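Local coordinates for protein serpin-12 (Manduca sexta, PDB 6CJ7) that controls the prophenoloxidase activation system in larval hemolymph, probably by inhibiting serine proteases through the reactive-centre-loop mechanism of the serpins, at residues V171-W177 with V323-R329; N230-V236 with L360-N366. The contacts are given in a common frame with arbitrary orientation. Numbering follows the deposited sequence.

Contact 1: residues V171-W177 with V323-R329; sequences VYFKGLW and VLTIDER
Strands 171-174 and 323-326 run parallel, their axes 4.9 Å apart at 5°. Bridges pair Tyr172 with Val323 and Phe173 with Leu324, through Val323 N to Val171 O (2.9 Å), Phe173 N to Val323 O (2.9 Å) and Thr325 N to Phe173 O (3.2 Å). Beyond Lys174 direct pairing lapses: one water accepts from Gly175 N and donates to Thr325 O. The segments rejoin where Trp177 N bonds Arg329 O (3.0 Å). On one face, Tyr172 (chi1 t) sets CD1 3.6 Å from Val323 CG1; on the other, Phe173 CD1 meets Leu324 CD1 at 3.7 Å. Lys174, rotamer t, m, t, t, carries NZ to Asp327 OD1 in a 2.8 Å salt bridge. That same OD1 takes Arg329 N (3.1 Å), forming an Asx turn. Trp177 (chi1 m) gives NE1 to Asp327 O at 2.7 Å, while Glu328 points away, its carboxylate held by Thr186 and by a salt bridge to Lys274. These are central sheet A strands of an uncleaved serpin, ending at the breach, where the reactive loop starts to insert on cleavage. Regular backbone bonds up to Thr325, then a water-filled gap before the salt bridge and Trp177 bonds, are consistent with where sheet A opens.

Contact 2: residues N230-V236 with L360-N366; sequences NEYSLIV and LAILWDN
This is an antiparallel pair in serpin sheet B, with strand 232-236 lying against strand 360-365; their axes approach to 4.6 Å at 161°. The register runs Tyr232-Asp365, Ser233-Trp364, Leu234-Leu363, Ile235-Ile362 and Val236-Ala361. Two of these are hydrogen-bonded pairs: Ser233 N to Trp364 O (3.0 Å) with Trp364 N to Ser233 O (2.8 Å), and Ile235 N to Ile362 O with Ile362 N to Ile235 O (both 2.8 Å). CA-H...O contacts supplement them, among them Tyr232 CA to Trp364 O at 3.2 Å and Val236 CA to Leu360 O at 3.4 Å.

Apolar packing differs by face. Ser233, Ile235, Ile362 and Trp364 share one, where Ile235 (m, t) sets CD1 3.7 Å from Trp364 CB, and Ile235 CB lies 4.3 Å from Ile362 CB; Val257 of helix 254-260 covers this side. On the opposite face Leu234 and Leu363, both t, p, join Tyr232 and Ala361: Leu363 CD1 lies 4.1 Å from Tyr232 CB, and Leu234 CD1 lies 4.2 Å from Ala361 CB. Asp365, also there, salt-bridges Arg87.

Polar bonds close the end of the pair, where Asn230 adopts positive phi (50°). Asn366 N donates to Glu231 O (3.2 Å), Asn366 ND2 reaches Asn230 O at 2.9 Å, and Ser233 OG donates to Asn366 OD1 at 2.9 Å.

Contact 1 belongs to sheet A and contact 2 to sheet B; the two centres lie 11 Å apart, and the pairs interleave along the chain. Side chains from each meet in a shared core: Phe173 CG lies 3.4 Å from Leu363 CD2, Phe173 CE2 comes within 3.7 Å of Tyr232 CD2 in an edge-to-face ring pair, and Trp177 CH2 sits 3.9 Å from Leu234 CD2. Phe227 joins the cluster, touching Phe173, Trp177, Tyr232 and Leu363. Segment 323-329 leads towards the unmodelled residues 332-346, consistent with a mobile reactive centre loop. Thus the face of the sheet A seam that carries Phe173 and Leu324 packs against sheet B.

Contact 1: residues V171-W177 with V323-R329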
ATOM      1  N   VAL A 171      -1.033   2.985  -6.145  1.00 19.07           N
ATOM      2  CA  VAL A 171       0.020   3.834  -5.578  1.00 18.23           C
ATOM      3  C   VAL A 171       1.374   3.390  -6.116  1.00 18.57           C
ATOM      4  O   VAL A 171       1.645   2.191  -6.259  1.00 18.52           O
ATOM      5  CB  VAL A 171      -0.015   3.826  -4.035  1.00 21.98           C
ATOM      6  CG1 VAL A 171       0.280   2.454  -3.486  1.00 25.49           C
ATOM      7  CG2 VAL A 171       0.972   4.857  -3.482  1.00 22.97           C
ATOM      8  N   TYR A 172       2.209   4.379  -6.439  1.00 17.78           N
ATOM      9  CA  TYR A 172       3.584   4.169  -6.903  1.00 16.23           C
ATOM     10  C   TYR A 172       4.513   5.016  -6.053  1.00 18.97           C
ATOM     11  O   TYR A 172       4.244   6.205  -5.841  1.00 19.14           O
ATOM     12  CB  TYR A 172       3.732   4.562  -8.376  1.00 18.80           C
ATOM     13  CG  TYR A 172       5.158   4.734  -8.845  1.00 23.46           C
ATOM     14  CD1 TYR A 172       6.004   3.644  -8.952  1.00 25.01           C
ATOM     15  CD2 TYR A 172       5.641   5.975  -9.228  1.00 25.12           C
ATOM     16  CE1 TYR A 172       7.316   3.791  -9.401  1.00 27.64           C
ATOM     17  CE2 TYR A 172       6.955   6.135  -9.677  1.00 27.91           C
ATOM     18  CZ  TYR A 172       7.776   5.034  -9.764  1.00 25.90           C
ATOM     19  OH  TYR A 172       9.071   5.173 -10.218  1.00 28.94           O
ATOM     20  N   PHE A 173       5.609   4.426  -5.579  1.00 18.10           N
ATOM     21  CA  PHE A 173       6.614   5.205  -4.862  1.00 17.08           C
ATOM     22  C   PHE A 173       8.006   4.900  -5.378  1.00 17.38           C
ATOM     23  O   PHE A 173       8.385   3.734  -5.503  1.00 18.81           O
ATOM     24  CB  PHE A 173       6.590   4.945  -3.347  1.00 16.64           C
ATOM     25  CG  PHE A 173       7.560   5.811  -2.576  1.00 15.81           C
ATOM     26  CD1 PHE A 173       8.826   5.343  -2.236  1.00 18.17           C
ATOM     27  CD2 PHE A 173       7.212   7.097  -2.210  1.00 18.17           C
ATOM     28  CE1 PHE A 173       9.725   6.133  -1.543  1.00 18.61           C
ATOM     29  CE2 PHE A 173       8.102   7.900  -1.514  1.00 18.29           C
ATOM     30  CZ  PHE A 173       9.364   7.422  -1.170  1.00 19.55           C
ATOM     31  N   LYS A 174       8.771   5.955  -5.655  1.00 17.89           N
ATOM     32  CA  LYS A 174      10.213   5.854  -5.852  1.00 17.81           C
ATOM     33  C   LYS A 174      10.812   7.094  -5.216  1.00 21.95           C
ATOM     34  O   LYS A 174      10.531   8.209  -5.663  1.00 24.93           O
ATOM     35  CB  LYS A 174      10.581   5.769  -7.336  1.00 20.42           C
ATOM     36  CG  LYS A 174      12.005   5.220  -7.608  1.00 25.99           C
ATOM     37  CD  LYS A 174      13.077   6.243  -7.385  1.00 39.83           C
ATOM     38  CE  LYS A 174      14.457   5.603  -7.453  1.00 41.37           C
ATOM     39  NZ  LYS A 174      15.481   6.549  -6.953  1.00 37.13           N
ATOM     40  N   GLY A 175      11.621   6.912  -4.171  1.00 19.74           N
ATOM     41  CA  GLY A 175      12.146   8.023  -3.411  1.00 20.46           C
ATOM     42  C   GLY A 175      13.630   8.225  -3.661  1.00 20.40           C
ATOM     43  O   GLY A 175      14.292   7.459  -4.357  1.00 23.89           O
ATOM     44  N   LEU A 176      14.135   9.306  -3.079  1.00 19.56           N
ATOM     45  CA  LEU A 176      15.552   9.637  -3.104  1.00 21.02           C
ATOM     46  C   LEU A 176      16.070   9.547  -1.676  1.00 20.80           C
ATOM     47  O   LEU A 176      15.527  10.195  -0.777  1.00 23.05           O
ATOM     48  CB  LEU A 176      15.758  11.046  -3.668  1.00 26.62           C
ATOM     49  CG  LEU A 176      17.172  11.488  -4.031  1.00 36.57           C
ATOM     50  CD1 LEU A 176      17.389  11.314  -5.515  1.00 43.66           C
ATOM     51  CD2 LEU A 176      17.378  12.936  -3.624  1.00 39.23           C
ATOM     52  N   TRP A 177      17.102   8.741  -1.454  1.00 21.09           N
ATOM     53  CA  TRP A 177      17.651   8.639  -0.114  1.00 21.64           C
ATOM     54  C   TRP A 177      18.204   9.984   0.345  1.00 24.19           C
ATOM     55  O   TRP A 177      18.696  10.793  -0.452  1.00 27.06           O
ATOM     56  CB  TRP A 177      18.764   7.594  -0.052  1.00 23.04           C
ATOM     57  CG  TRP A 177      18.354   6.221  -0.460  1.00 22.36           C
ATOM     58  CD1 TRP A 177      18.825   5.523  -1.541  1.00 23.09           C
ATOM     59  CD2 TRP A 177      17.423   5.350   0.206  1.00 23.04           C
ATOM     60  NE1 TRP A 177      18.235   4.289  -1.598  1.00 22.90           N
ATOM     61  CE2 TRP A 177      17.381   4.149  -0.534  1.00 22.55           C
ATOM     62  CE3 TRP A 177      16.615   5.472   1.350  1.00 22.06           C
ATOM     63  CZ2 TRP A 177      16.561   3.072  -0.176  1.00 23.01           C
ATOM     64  CZ3 TRP A 177      15.803   4.403   1.708  1.00 20.01           C
ATOM     65  CH2 TRP A 177      15.790   3.210   0.948  1.00 21.47           C
ATOM     66  N   VAL A 323       3.190  -0.252  -6.447  1.00 16.84           N
ATOM     67  CA  VAL A 323       4.520  -0.388  -7.045  1.00 17.45           C
ATOM     68  C   VAL A 323       5.514   0.348  -6.158  1.00 17.25           C
ATOM     69  O   VAL A 323       5.337   1.537  -5.880  1.00 17.73           O
ATOM     70  CB  VAL A 323       4.586   0.175  -8.479  1.00 17.25           C
ATOM     71  CG1 VAL A 323       6.020   0.091  -9.009  1.00 20.65           C
ATOM     72  CG2 VAL A 323       3.637  -0.570  -9.418  1.00 22.36           C
ATOM     73  N   LEU A 324       6.576  -0.346  -5.738  1.00 17.82           N
ATOM     74  CA  LEU A 324       7.636   0.261  -4.938  1.00 17.12           C
ATOM     75  C   LEU A 324       8.969  -0.103  -5.569  1.00 17.71           C
ATOM     76  O   LEU A 324       9.241  -1.284  -5.810  1.00 19.46           O
ATOM     77  CB  LEU A 324       7.605  -0.235  -3.492  1.00 18.18           C
ATOM     78  CG  LEU A 324       8.791   0.173  -2.628  1.00 22.10           C
ATOM     79  CD1 LEU A 324       8.735   1.682  -2.381  1.00 22.20           C
ATOM     80  CD2 LEU A 324       8.773  -0.604  -1.314  1.00 26.54           C
ATOM     81  N   THR A 325       9.799   0.902  -5.829  1.00 18.27           N
ATOM     82  CA  THR A 325      11.108   0.703  -6.443  1.00 16.33           C
ATOM     83  C   THR A 325      12.149   1.368  -5.566  1.00 19.05           C
ATOM     84  O   THR A 325      11.960   2.511  -5.146  1.00 20.36           O
ATOM     85  CB  THR A 325      11.174   1.308  -7.857  1.00 20.38           C
ATOM     86  OG1 THR A 325      10.156   0.719  -8.679  1.00 26.20           O
ATOM     87  CG2 THR A 325      12.529   1.058  -8.491  1.00 24.65           C
ATOM     88  N   ILE A 326      13.267   0.677  -5.318  1.00 18.22           N
ATOM     89  CA  ILE A 326      14.395   1.324  -4.659  1.00 19.77           C
ATOM     90  C   ILE A 326      15.650   1.139  -5.502  1.00 19.57           C
ATOM     91  O   ILE A 326      15.804   0.140  -6.212  1.00 25.00           O
ATOM     92  CB  ILE A 326      14.629   0.810  -3.214  1.00 21.10           C
ATOM     93  CG1 ILE A 326      15.118  -0.628  -3.176  1.00 24.38           C
ATOM     94  CG2 ILE A 326      13.365   0.975  -2.355  1.00 22.71           C
ATOM     95  CD1 ILE A 326      15.632  -0.989  -1.801  1.00 23.02           C
ATOM     96  N   ASP A 327      16.545   2.121  -5.427  1.00 19.92           N
ATOM     97  CA  ASP A 327      17.869   2.005  -6.044  1.00 23.03           C
ATOM     98  C   ASP A 327      18.830   2.894  -5.260  1.00 23.08           C
ATOM     99  O   ASP A 327      18.522   3.319  -4.144  1.00 23.59           O
ATOM    100  CB  ASP A 327      17.816   2.312  -7.556  1.00 27.20           C
ATOM    101  CG  ASP A 327      17.435   3.748  -7.888  1.00 28.95           C
ATOM    102  OD1 ASP A 327      17.543   4.651  -7.032  1.00 30.69           O
ATOM    103  OD2 ASP A 327      17.030   3.976  -9.050  1.00 33.80           O
ATOM    104  N   GLU A 328      20.000   3.178  -5.841  1.00 23.66           N
ATOM    105  CA  GLU A 328      21.071   3.828  -5.087  1.00 21.74           C
ATOM    106  C   GLU A 328      20.875   5.325  -4.886  1.00 22.10           C
ATOM    107  O   GLU A 328      21.583   5.918  -4.066  1.00 26.35           O
ATOM    108  CB  GLU A 328      22.420   3.634  -5.781  1.00 25.27           C
ATOM    109  CG  GLU A 328      22.956   2.203  -5.840  1.00 27.14           C
ATOM    110  CD  GLU A 328      22.504   1.440  -7.083  1.00 30.95           C
ATOM    111  OE1 GLU A 328      23.156   0.417  -7.391  1.00 30.94           O
ATOM    112  OE2 GLU A 328      21.515   1.805  -7.737  1.00 29.43           O
ATOM    113  N   ARG A 329      19.987   5.962  -5.641  1.00 24.71           N
ATOM    114  CA  ARG A 329      20.079   7.408  -5.806  1.00 26.44           C
ATOM    115  C   ARG A 329      19.713   8.161  -4.528  1.00 26.77           C
ATOM    116  O   ARG A 329      18.751   7.817  -3.833  1.00 25.73           O
ATOM    117  CB  ARG A 329      19.193   7.862  -6.972  1.00 27.45           C
ATOM    118  CG  ARG A 329      19.640   9.193  -7.536  1.00 44.58           C
ATOM    119  CD  ARG A 329      18.864   9.628  -8.768  1.00 52.45           C
ATOM    120  NE  ARG A 329      19.267  10.976  -9.172  1.00 56.87           N
ATOM    121  CZ  ARG A 329      18.477  12.043  -9.105  1.00 61.01           C
ATOM    122  NH1 ARG A 329      17.229  11.917  -8.672  1.00 60.59           N
ATOM    123  NH2 ARG A 329      18.932  13.229  -9.487  1.00 64.15           N
TER
HETATM  124  O   HOH W   1      10.293   2.769 -10.936  1.00 35.97           O
HETATM  125  O   HOH W   2      16.795   6.061  -4.616  1.00 27.49           O
HETATM  126  O   HOH W   3      12.552   4.417  -3.385  1.00 20.92           O
HETATM  127  O   HOH W   4      15.437   4.327  -3.316  1.00 22.29           O

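Contact 2: residues N230-V236 with L360-N366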
ATOM      1  N   ASN A 230      13.598  13.794   5.170  1.00 22.14           N
ATOM      2  CA  ASN A 230      12.970  12.880   6.124  1.00 22.75           C
ATOM      3  C   ASN A 230      11.452  12.844   5.965  1.00 21.84           C
ATOM      4  O   ASN A 230      10.720  12.675   6.937  1.00 24.10           O
ATOM      5  CB  ASN A 230      13.351  13.222   7.565  1.00 28.55           C
ATOM      6  CG  ASN A 230      13.198  12.025   8.496  1.00 27.78           C
ATOM      7  OD1 ASN A 230      13.480  10.889   8.109  1.00 29.02           O
ATOM      8  ND2 ASN A 230      12.732  12.271   9.713  1.00 35.80           N
ATOM      9  N   GLU A 231      10.973  12.976   4.726  1.00 20.38           N
ATOM     10  CA  GLU A 231       9.533  12.914   4.481  1.00 20.99           C
ATOM     11  C   GLU A 231       9.011  11.503   4.673  1.00 21.43           C
ATOM     12  O   GLU A 231       7.899  11.301   5.183  1.00 19.36           O
ATOM     13  CB  GLU A 231       9.227  13.396   3.064  1.00 20.37           C
ATOM     14  CG  GLU A 231       9.464  14.884   2.898  1.00 20.34           C
ATOM     15  CD  GLU A 231       9.402  15.337   1.461  1.00 20.46           C
ATOM     16  OE1 GLU A 231       9.374  14.453   0.560  1.00 20.83           O
ATOM     17  OE2 GLU A 231       9.407  16.571   1.243  1.00 23.90           O
ATOM     18  N   TYR A 232       9.807  10.521   4.266  1.00 18.19           N
ATOM     19  CA  TYR A 232       9.460   9.112   4.333  1.00 18.59           C
ATOM     20  C   TYR A 232      10.652   8.345   4.883  1.00 18.72           C
ATOM     21  O   TYR A 232      11.792   8.806   4.820  1.00 19.93           O
ATOM     22  CB  TYR A 232       9.092   8.522   2.951  1.00 20.19           C
ATOM     23  CG  TYR A 232       8.054   9.335   2.211  1.00 20.94           C
ATOM     24  CD1 TYR A 232       6.696   9.109   2.410  1.00 18.55           C
ATOM     25  CD2 TYR A 232       8.437  10.321   1.309  1.00 20.94           C
ATOM     26  CE1 TYR A 232       5.750   9.870   1.741  1.00 20.84           C
ATOM     27  CE2 TYR A 232       7.504  11.088   0.646  1.00 19.46           C
ATOM     28  CZ  TYR A 232       6.159  10.844   0.851  1.00 23.06           C
ATOM     29  OH  TYR A 232       5.225  11.605   0.179  1.00 23.60           O
ATOM     30  N   SER A 233      10.383   7.131   5.360  1.00 19.04           N
ATOM     31  CA  SER A 233      11.433   6.193   5.734  1.00 17.82           C
ATOM     32  C   SER A 233      11.124   4.840   5.126  1.00 18.24           C
ATOM     33  O   SER A 233       9.965   4.449   5.028  1.00 20.88           O
ATOM     34  CB  SER A 233      11.530   6.002   7.254  1.00 20.93           C
ATOM     35  OG  SER A 233      11.730   7.233   7.927  1.00 27.50           O
ATOM     36  N   LEU A 234      12.173   4.114   4.745  1.00 17.53           N
ATOM     37  CA  LEU A 234      12.050   2.684   4.499  1.00 18.98           C
ATOM     38  C   LEU A 234      12.503   1.973   5.766  1.00 18.63           C
ATOM     39  O   LEU A 234      13.666   2.095   6.178  1.00 20.25           O
ATOM     40  CB  LEU A 234      12.855   2.213   3.286  1.00 18.01           C
ATOM     41  CG  LEU A 234      12.431   0.812   2.809  1.00 18.86           C
ATOM     42  CD1 LEU A 234      11.068   0.864   2.111  1.00 20.13           C
ATOM     43  CD2 LEU A 234      13.513   0.221   1.905  1.00 22.86           C
ATOM     44  N   ILE A 235      11.573   1.271   6.403  1.00 18.42           N
ATOM     45  CA  ILE A 235      11.851   0.522   7.615  1.00 19.12           C
ATOM     46  C   ILE A 235      12.020  -0.926   7.189  1.00 19.63           C
ATOM     47  O   ILE A 235      11.104  -1.526   6.617  1.00 20.32           O
ATOM     48  CB  ILE A 235      10.729   0.698   8.646  1.00 20.41           C
ATOM     49  CG1 ILE A 235      10.588   2.186   8.991  1.00 21.17           C
ATOM     50  CG2 ILE A 235      11.023  -0.128   9.905  1.00 23.66           C
ATOM     51  CD1 ILE A 235       9.360   2.512   9.821  1.00 24.37           C
ATOM     52  N   VAL A 236      13.211  -1.471   7.398  1.00 19.76           N
ATOM     53  CA  VAL A 236      13.546  -2.817   6.946  1.00 20.11           C
ATOM     54  C   VAL A 236      13.724  -3.691   8.174  1.00 21.70           C
ATOM     55  O   VAL A 236      14.459  -3.331   9.104  1.00 21.85           O
ATOM     56  CB  VAL A 236      14.808  -2.822   6.068  1.00 20.99           C
ATOM     57  CG1 VAL A 236      15.091  -4.235   5.556  1.00 20.90           C
ATOM     58  CG2 VAL A 236      14.653  -1.836   4.920  1.00 28.12           C
ATOM     59  N   LEU A 360      11.152  -7.977   5.552  1.00 19.90           N
ATOM     60  CA  LEU A 360       9.997  -7.097   5.438  1.00 19.08           C
ATOM     61  C   LEU A 360      10.475  -5.675   5.190  1.00 21.72           C
ATOM     62  O   LEU A 360      11.434  -5.218   5.820  1.00 22.51           O
ATOM     63  CB  LEU A 360       9.172  -7.095   6.721  1.00 22.33           C
ATOM     64  CG  LEU A 360       8.487  -8.368   7.175  1.00 25.02           C
ATOM     65  CD1 LEU A 360       7.626  -8.008   8.380  1.00 30.93           C
ATOM     66  CD2 LEU A 360       7.632  -8.947   6.040  1.00 28.15           C
ATOM     67  N   ALA A 361       9.807  -4.968   4.286  1.00 20.84           N
ATOM     68  CA  ALA A 361      10.088  -3.555   4.074  1.00 20.46           C
ATOM     69  C   ALA A 361       8.795  -2.772   4.213  1.00 18.18           C
ATOM     70  O   ALA A 361       7.767  -3.157   3.656  1.00 19.73           O
ATOM     71  CB  ALA A 361      10.720  -3.311   2.697  1.00 22.31           C
ATOM     72  N   ILE A 362       8.852  -1.660   4.942  1.00 17.32           N
ATOM     73  CA  ILE A 362       7.679  -0.834   5.195  1.00 18.61           C
ATOM     74  C   ILE A 362       8.038   0.583   4.796  1.00 18.82           C
ATOM     75  O   ILE A 362       9.039   1.124   5.271  1.00 20.18           O
ATOM     76  CB  ILE A 362       7.245  -0.892   6.668  1.00 18.57           C
ATOM     77  CG1 ILE A 362       6.844  -2.322   7.035  1.00 21.79           C
ATOM     78  CG2 ILE A 362       6.076   0.073   6.931  1.00 18.85           C
ATOM     79  CD1 ILE A 362       6.508  -2.515   8.492  1.00 26.25           C
ATOM     80  N   LEU A 363       7.259   1.167   3.891  1.00 15.85           N
ATOM     81  CA  LEU A 363       7.417   2.574   3.563  1.00 16.22           C
ATOM     82  C   LEU A 363       6.553   3.378   4.521  1.00 18.03           C
ATOM     83  O   LEU A 363       5.332   3.190   4.568  1.00 19.54           O
ATOM     84  CB  LEU A 363       7.040   2.854   2.110  1.00 17.33           C
ATOM     85  CG  LEU A 363       7.229   4.335   1.750  1.00 24.01           C
ATOM     86  CD1 LEU A 363       8.724   4.671   1.632  1.00 23.20           C
ATOM     87  CD2 LEU A 363       6.464   4.680   0.470  1.00 28.66           C
ATOM     88  N   TRP A 364       7.190   4.254   5.297  1.00 16.21           N
ATOM     89  CA  TRP A 364       6.548   4.953   6.397  1.00 17.61           C
ATOM     90  C   TRP A 364       6.444   6.432   6.057  1.00 17.28           C
ATOM     91  O   TRP A 364       7.428   7.039   5.611  1.00 18.36           O
ATOM     92  CB  TRP A 364       7.360   4.744   7.682  1.00 19.43           C
ATOM     93  CG  TRP A 364       6.687   5.168   8.951  1.00 21.94           C
ATOM     94  CD1 TRP A 364       6.900   6.327   9.665  1.00 19.39           C
ATOM     95  CD2 TRP A 364       5.723   4.417   9.687  1.00 19.51           C
ATOM     96  NE1 TRP A 364       6.108   6.339  10.788  1.00 24.63           N
ATOM     97  CE2 TRP A 364       5.374   5.177  10.824  1.00 21.58           C
ATOM     98  CE3 TRP A 364       5.108   3.172   9.489  1.00 19.88           C
ATOM     99  CZ2 TRP A 364       4.439   4.729  11.762  1.00 20.23           C
ATOM    100  CZ3 TRP A 364       4.181   2.735  10.427  1.00 20.97           C
ATOM    101  CH2 TRP A 364       3.859   3.503  11.538  1.00 21.39           C
ATOM    102  N   ASP A 365       5.254   7.000   6.244  1.00 17.10           N
ATOM    103  CA  ASP A 365       5.061   8.447   6.179  1.00 16.94           C
ATOM    104  C   ASP A 365       5.439   9.027   7.539  1.00 19.23           C
ATOM    105  O   ASP A 365       4.771   8.760   8.545  1.00 20.17           O
ATOM    106  CB  ASP A 365       3.620   8.767   5.779  1.00 17.38           C
ATOM    107  CG  ASP A 365       3.406  10.250   5.485  1.00 19.78           C
ATOM    108  OD1 ASP A 365       3.816  11.110   6.311  1.00 19.88           O
ATOM    109  OD2 ASP A 365       2.838  10.570   4.416  1.00 22.15           O
ATOM    110  N   ASN A 366       6.564   9.758   7.593  1.00 18.90           N
ATOM    111  CA  ASN A 366       7.105  10.229   8.864  1.00 20.65           C
ATOM    112  C   ASN A 366       6.292  11.358   9.478  1.00 23.16           C
ATOM    113  O   ASN A 366       6.470  11.664  10.667  1.00 28.53           O
ATOM    114  CB  ASN A 366       8.539  10.711   8.674  1.00 19.95           C
ATOM    115  CG  ASN A 366       9.483   9.585   8.360  1.00 23.09           C
ATOM    116  OD1 ASN A 366       9.231   8.444   8.739  1.00 25.89           O
ATOM    117  ND2 ASN A 366      10.577   9.890   7.671  1.00 23.05           N
TER